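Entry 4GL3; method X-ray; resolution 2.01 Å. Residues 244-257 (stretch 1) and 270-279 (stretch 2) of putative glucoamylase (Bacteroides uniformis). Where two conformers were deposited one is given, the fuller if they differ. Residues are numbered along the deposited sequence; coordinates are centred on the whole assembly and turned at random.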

# COMPACT_ATOMS: atom_id res chain seq x y z
N GLY A 244 -6.55 13.51 -14.10
CA GLY A 244 -5.85 12.23 -13.97
C GLY A 244 -6.72 11.00 -14.10
O GLY A 244 -6.21 9.88 -13.95
N LYS A 245 -8.01 11.19 -14.39
CA LYS A 245 -8.96 10.07 -14.49
C LYS A 245 -8.85 9.13 -13.28
O LYS A 245 -8.78 7.92 -13.41
CB LYS A 245 -8.76 9.31 -15.79
CG LYS A 245 -8.72 10.22 -17.02
CD LYS A 245 -8.82 9.46 -18.33
CE LYS A 245 -8.36 10.30 -19.52
NZ LYS A 245 -9.22 11.47 -19.75
N GLY A 246 -8.83 9.72 -12.12
CA GLY A 246 -8.69 8.98 -10.84
C GLY A 246 -7.30 9.04 -10.23
O GLY A 246 -7.13 8.89 -9.02
N GLY A 247 -6.29 9.28 -11.07
CA GLY A 247 -4.93 9.35 -10.62
C GLY A 247 -4.15 8.07 -10.91
O GLY A 247 -4.65 7.15 -11.56
N PRO A 248 -2.92 8.01 -10.44
CA PRO A 248 -2.13 6.77 -10.44
C PRO A 248 -2.91 5.61 -9.78
O PRO A 248 -3.61 5.79 -8.74
CB PRO A 248 -0.89 7.11 -9.62
CG PRO A 248 -0.92 8.61 -9.40
CD PRO A 248 -2.33 9.08 -9.61
N LEU A 249 -2.81 4.42 -10.39
CA LEU A 249 -3.67 3.28 -9.98
C LEU A 249 -3.37 2.79 -8.56
O LEU A 249 -4.25 2.17 -7.95
CB LEU A 249 -3.68 2.14 -11.02
CG LEU A 249 -4.83 1.11 -10.93
CD1 LEU A 249 -6.24 1.74 -10.84
CD2 LEU A 249 -4.74 0.17 -12.11
N PHE A 250 -2.19 3.11 -8.00
CA PHE A 250 -1.91 2.66 -6.63
C PHE A 250 -2.86 3.27 -5.57
O PHE A 250 -2.90 2.78 -4.44
CB PHE A 250 -0.44 2.88 -6.20
CG PHE A 250 -0.13 4.30 -5.69
CD1 PHE A 250 0.17 5.32 -6.60
CD2 PHE A 250 -0.14 4.59 -4.34
CE1 PHE A 250 0.49 6.61 -6.15
CE2 PHE A 250 0.20 5.88 -3.88
CZ PHE A 250 0.49 6.89 -4.79
N PHE A 251 -3.59 4.33 -5.91
CA PHE A 251 -4.62 4.84 -5.02
C PHE A 251 -5.67 3.74 -4.66
O PHE A 251 -6.27 3.82 -3.60
CB PHE A 251 -5.36 6.04 -5.62
CG PHE A 251 -4.54 7.33 -5.77
CD1 PHE A 251 -3.23 7.45 -5.33
CD2 PHE A 251 -5.14 8.45 -6.38
CE1 PHE A 251 -2.54 8.65 -5.46
CE2 PHE A 251 -4.46 9.64 -6.52
CZ PHE A 251 -3.16 9.75 -6.03
N THR A 252 -5.85 2.72 -5.51
CA THR A 252 -6.79 1.59 -5.21
C THR A 252 -6.12 0.45 -4.45
O THR A 252 -6.76 -0.58 -4.19
CB THR A 252 -7.42 1.04 -6.50
OG1 THR A 252 -6.41 0.34 -7.26
CG2 THR A 252 -8.03 2.19 -7.31
N HIS A 253 -4.84 0.62 -4.07
CA HIS A 253 -4.08 -0.43 -3.44
C HIS A 253 -3.69 -0.15 -1.97
O HIS A 253 -3.89 -0.97 -1.14
CB HIS A 253 -2.78 -0.75 -4.21
CG HIS A 253 -3.00 -1.05 -5.64
ND1 HIS A 253 -2.05 -0.78 -6.61
CD2 HIS A 253 -4.09 -1.52 -6.29
CE1 HIS A 253 -2.55 -1.10 -7.79
NE2 HIS A 253 -3.78 -1.57 -7.63
N TYR A 254 -3.06 0.97 -1.67
CA TYR A 254 -2.35 1.05 -0.37
C TYR A 254 -3.24 0.98 0.90
O TYR A 254 -2.86 0.34 1.87
CB TYR A 254 -1.42 2.27 -0.29
CG TYR A 254 -0.21 2.33 -1.19
CD1 TYR A 254 0.07 1.34 -2.11
CD2 TYR A 254 0.67 3.42 -1.10
CE1 TYR A 254 1.17 1.44 -2.96
CE2 TYR A 254 1.76 3.52 -1.93
CZ TYR A 254 2.02 2.53 -2.86
OH TYR A 254 3.11 2.64 -3.72
N SER A 255 -4.36 1.67 0.89
CA SER A 255 -5.33 1.65 1.99
C SER A 255 -6.23 0.42 1.96
O SER A 255 -6.88 0.15 2.97
CB SER A 255 -6.22 2.94 1.97
OG SER A 255 -5.48 4.14 2.24
N TYR A 256 -6.23 -0.35 0.85
CA TYR A 256 -7.19 -1.44 0.60
C TYR A 256 -6.52 -2.82 0.58
O TYR A 256 -6.99 -3.82 0.01
CB TYR A 256 -7.97 -1.16 -0.68
CG TYR A 256 -8.53 0.23 -0.61
CD1 TYR A 256 -9.58 0.53 0.27
CD2 TYR A 256 -7.96 1.27 -1.33
CE1 TYR A 256 -10.09 1.82 0.38
CE2 TYR A 256 -8.44 2.57 -1.22
CZ TYR A 256 -9.49 2.85 -0.35
OH TYR A 256 -9.95 4.14 -0.23
N MSE A 257 -5.41 -2.85 1.26
CA MSE A 257 -4.66 -4.07 1.52
C MSE A 257 -5.32 -4.81 2.70
O MSE A 257 -5.57 -6.01 2.66
CB MSE A 257 -3.22 -3.68 1.86
CG MSE A 257 -2.27 -4.53 1.21
SE MSE A 257 -1.46 -3.81 -0.40
CE MSE A 257 0.29 -4.44 0.27
N ASP A 270 -19.68 4.08 -2.96
CA ASP A 270 -19.57 2.61 -2.93
C ASP A 270 -18.15 2.30 -3.35
O ASP A 270 -17.77 2.50 -4.51
CB ASP A 270 -20.60 2.02 -3.88
CG ASP A 270 -20.45 0.52 -4.08
OD1 ASP A 270 -19.40 -0.07 -3.79
OD2 ASP A 270 -21.41 -0.07 -4.56
N TYR A 271 -17.35 1.84 -2.40
CA TYR A 271 -15.91 1.73 -2.64
C TYR A 271 -15.56 0.60 -3.57
O TYR A 271 -14.54 0.66 -4.26
CB TYR A 271 -15.12 1.69 -1.34
CG TYR A 271 -15.14 3.08 -0.72
CD1 TYR A 271 -14.30 4.08 -1.18
CD2 TYR A 271 -16.10 3.43 0.24
CE1 TYR A 271 -14.37 5.38 -0.69
CE2 TYR A 271 -16.16 4.72 0.75
CZ TYR A 271 -15.30 5.69 0.27
OH TYR A 271 -15.39 6.99 0.76
N GLU A 272 -16.40 -0.42 -3.64
CA GLU A 272 -16.18 -1.48 -4.61
C GLU A 272 -16.32 -0.93 -6.04
O GLU A 272 -15.51 -1.27 -6.92
CB GLU A 272 -17.18 -2.62 -4.40
CG GLU A 272 -16.88 -3.84 -5.25
CD GLU A 272 -17.75 -5.06 -4.88
OE1 GLU A 272 -18.61 -4.96 -3.96
OE2 GLU A 272 -17.57 -6.09 -5.51
N GLU A 273 -17.34 -0.13 -6.27
CA GLU A 273 -17.52 0.57 -7.53
C GLU A 273 -16.31 1.47 -7.82
O GLU A 273 -15.81 1.49 -8.94
CB GLU A 273 -18.80 1.41 -7.51
CG GLU A 273 -19.19 1.96 -8.87
CD GLU A 273 -20.31 3.02 -8.85
OE1 GLU A 273 -20.81 3.43 -7.76
OE2 GLU A 273 -20.71 3.46 -9.95
N GLN A 274 -15.82 2.20 -6.82
CA GLN A 274 -14.69 3.10 -7.01
C GLN A 274 -13.48 2.33 -7.55
O GLN A 274 -12.81 2.78 -8.51
CB GLN A 274 -14.30 3.82 -5.70
CG GLN A 274 -13.03 4.69 -5.79
CD GLN A 274 -13.17 5.89 -6.73
OE1 GLN A 274 -14.29 6.30 -7.07
NE2 GLN A 274 -12.03 6.49 -7.12
N MSE A 275 -13.16 1.19 -6.91
CA MSE A 275 -11.91 0.48 -7.21
C MSE A 275 -12.01 -0.14 -8.62
O MSE A 275 -11.05 -0.07 -9.41
CB MSE A 275 -11.58 -0.61 -6.19
CG MSE A 275 -11.44 -0.17 -4.77
SE MSE A 275 -10.45 1.45 -4.57
CE MSE A 275 -11.55 2.30 -3.19
N LYS A 276 -13.17 -0.70 -8.94
CA LYS A 276 -13.42 -1.24 -10.27
C LYS A 276 -13.40 -0.17 -11.34
O LYS A 276 -12.77 -0.36 -12.37
CB LYS A 276 -14.75 -2.00 -10.33
CG LYS A 276 -14.72 -3.25 -9.47
CD LYS A 276 -15.89 -4.21 -9.70
CE LYS A 276 -15.62 -5.53 -8.97
NZ LYS A 276 -16.87 -6.13 -8.45
N ALA A 277 -14.08 0.95 -11.10
CA ALA A 277 -14.14 2.06 -12.07
C ALA A 277 -12.74 2.58 -12.35
O ALA A 277 -12.35 2.72 -13.50
CB ALA A 277 -15.06 3.20 -11.58
N HIS A 278 -11.99 2.87 -11.31
CA HIS A 278 -10.65 3.40 -11.49
C HIS A 278 -9.75 2.43 -12.28
O HIS A 278 -9.05 2.84 -13.21
CB HIS A 278 -10.04 3.72 -10.15
CG HIS A 278 -8.77 4.51 -10.22
ND1 HIS A 278 -8.12 4.96 -9.09
CD2 HIS A 278 -8.02 4.94 -11.27
CE1 HIS A 278 -7.03 5.62 -9.43
NE2 HIS A 278 -6.95 5.63 -10.75
N THR A 279 -9.79 1.16 -11.90
CA THR A 279 -9.02 0.14 -12.63
C THR A 279 -9.39 0.07 -14.11
O THR A 279 -8.52 0.01 -14.98
CB THR A 279 -9.19 -1.22 -11.95
OG1 THR A 279 -8.73 -1.12 -10.59
CG2 THR A 279 -8.46 -2.37 -12.71

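A helix can grip a neighbouring loop through a single polar aromatic side chain, which satisfies one backbone carbonyl with its edge and packs its faces against carbon. The contact between residues 244–257 and the helix that begins at Tyr271 is a compact example, burying 463 Å² over both sides, and its centre is His278.

The CA-to-CB bond of His278 points toward the loop, and with chi1 in the t well the imidazole reaches in among the loop's backbone carbonyls. There NE2 donates a hydrogen bond to Gly247 O (2.9 Å, N-H...O angle 156°). The acceptor lies near the ring plane, as a ring N-H requires, so both faces remain free for packing. Gly246 CA covers one, 4.0 Å from the ring centroid; Leu249 CD1 covers the opposite one, 3.8 Å from the centroid and nearly along the ring normal.

Glycine suits the first of these places for two reasons. A CB on Gly246 would point toward the helix and come within 2.8 Å of His278 CD2, a clash, and the residue's positive phi (103°) would also jam that CB against the preceding carbonyl oxygen. The Gly244–Gly247 segment forms a type I' turn, closed by a bond from Gly247 N to Gly244 O (2.9 Å). Leu249 reaches its face differently: its CA-to-CB bond runs sideways, but the end of the side chain comes nearer, and CD1 also lies 3.7 Å from Thr279 CA.

The second large contributor is Met275, a selenomethionine, one turn earlier in the helix. Its side chain likewise sets out sideways and then approaches the loop. SE lies 3.6 Å from Thr252 CB, while CE sits over one face of the Tyr256 ring, 3.8 Å from its centroid; selenium, in sulfur's place, makes the corresponding chalcogen-aromatic contact, with SE 4.3 Å from the same centroid. Methionine's flexible, unbranched chain suits a place where it must meet a threonine and also lay its terminal methyl over a flat ring.

Thr252 links the two centres. Its CA-to-CB bond points toward the helix, with CG2 3.3 Å from His278 ND1, and its hydroxyl is satisfied within the loop, OG1 donating to Leu249 O (2.9 Å). This buried threonine can therefore offer carbon to the contact without leaving its hydroxyl unpaired. Thr279 instead meets Leu249 CD1 most closely with its backbone CA, while its OG1 donates to Met275 O (2.8 Å). The histidine supplies the one hydrogen bond across the contact.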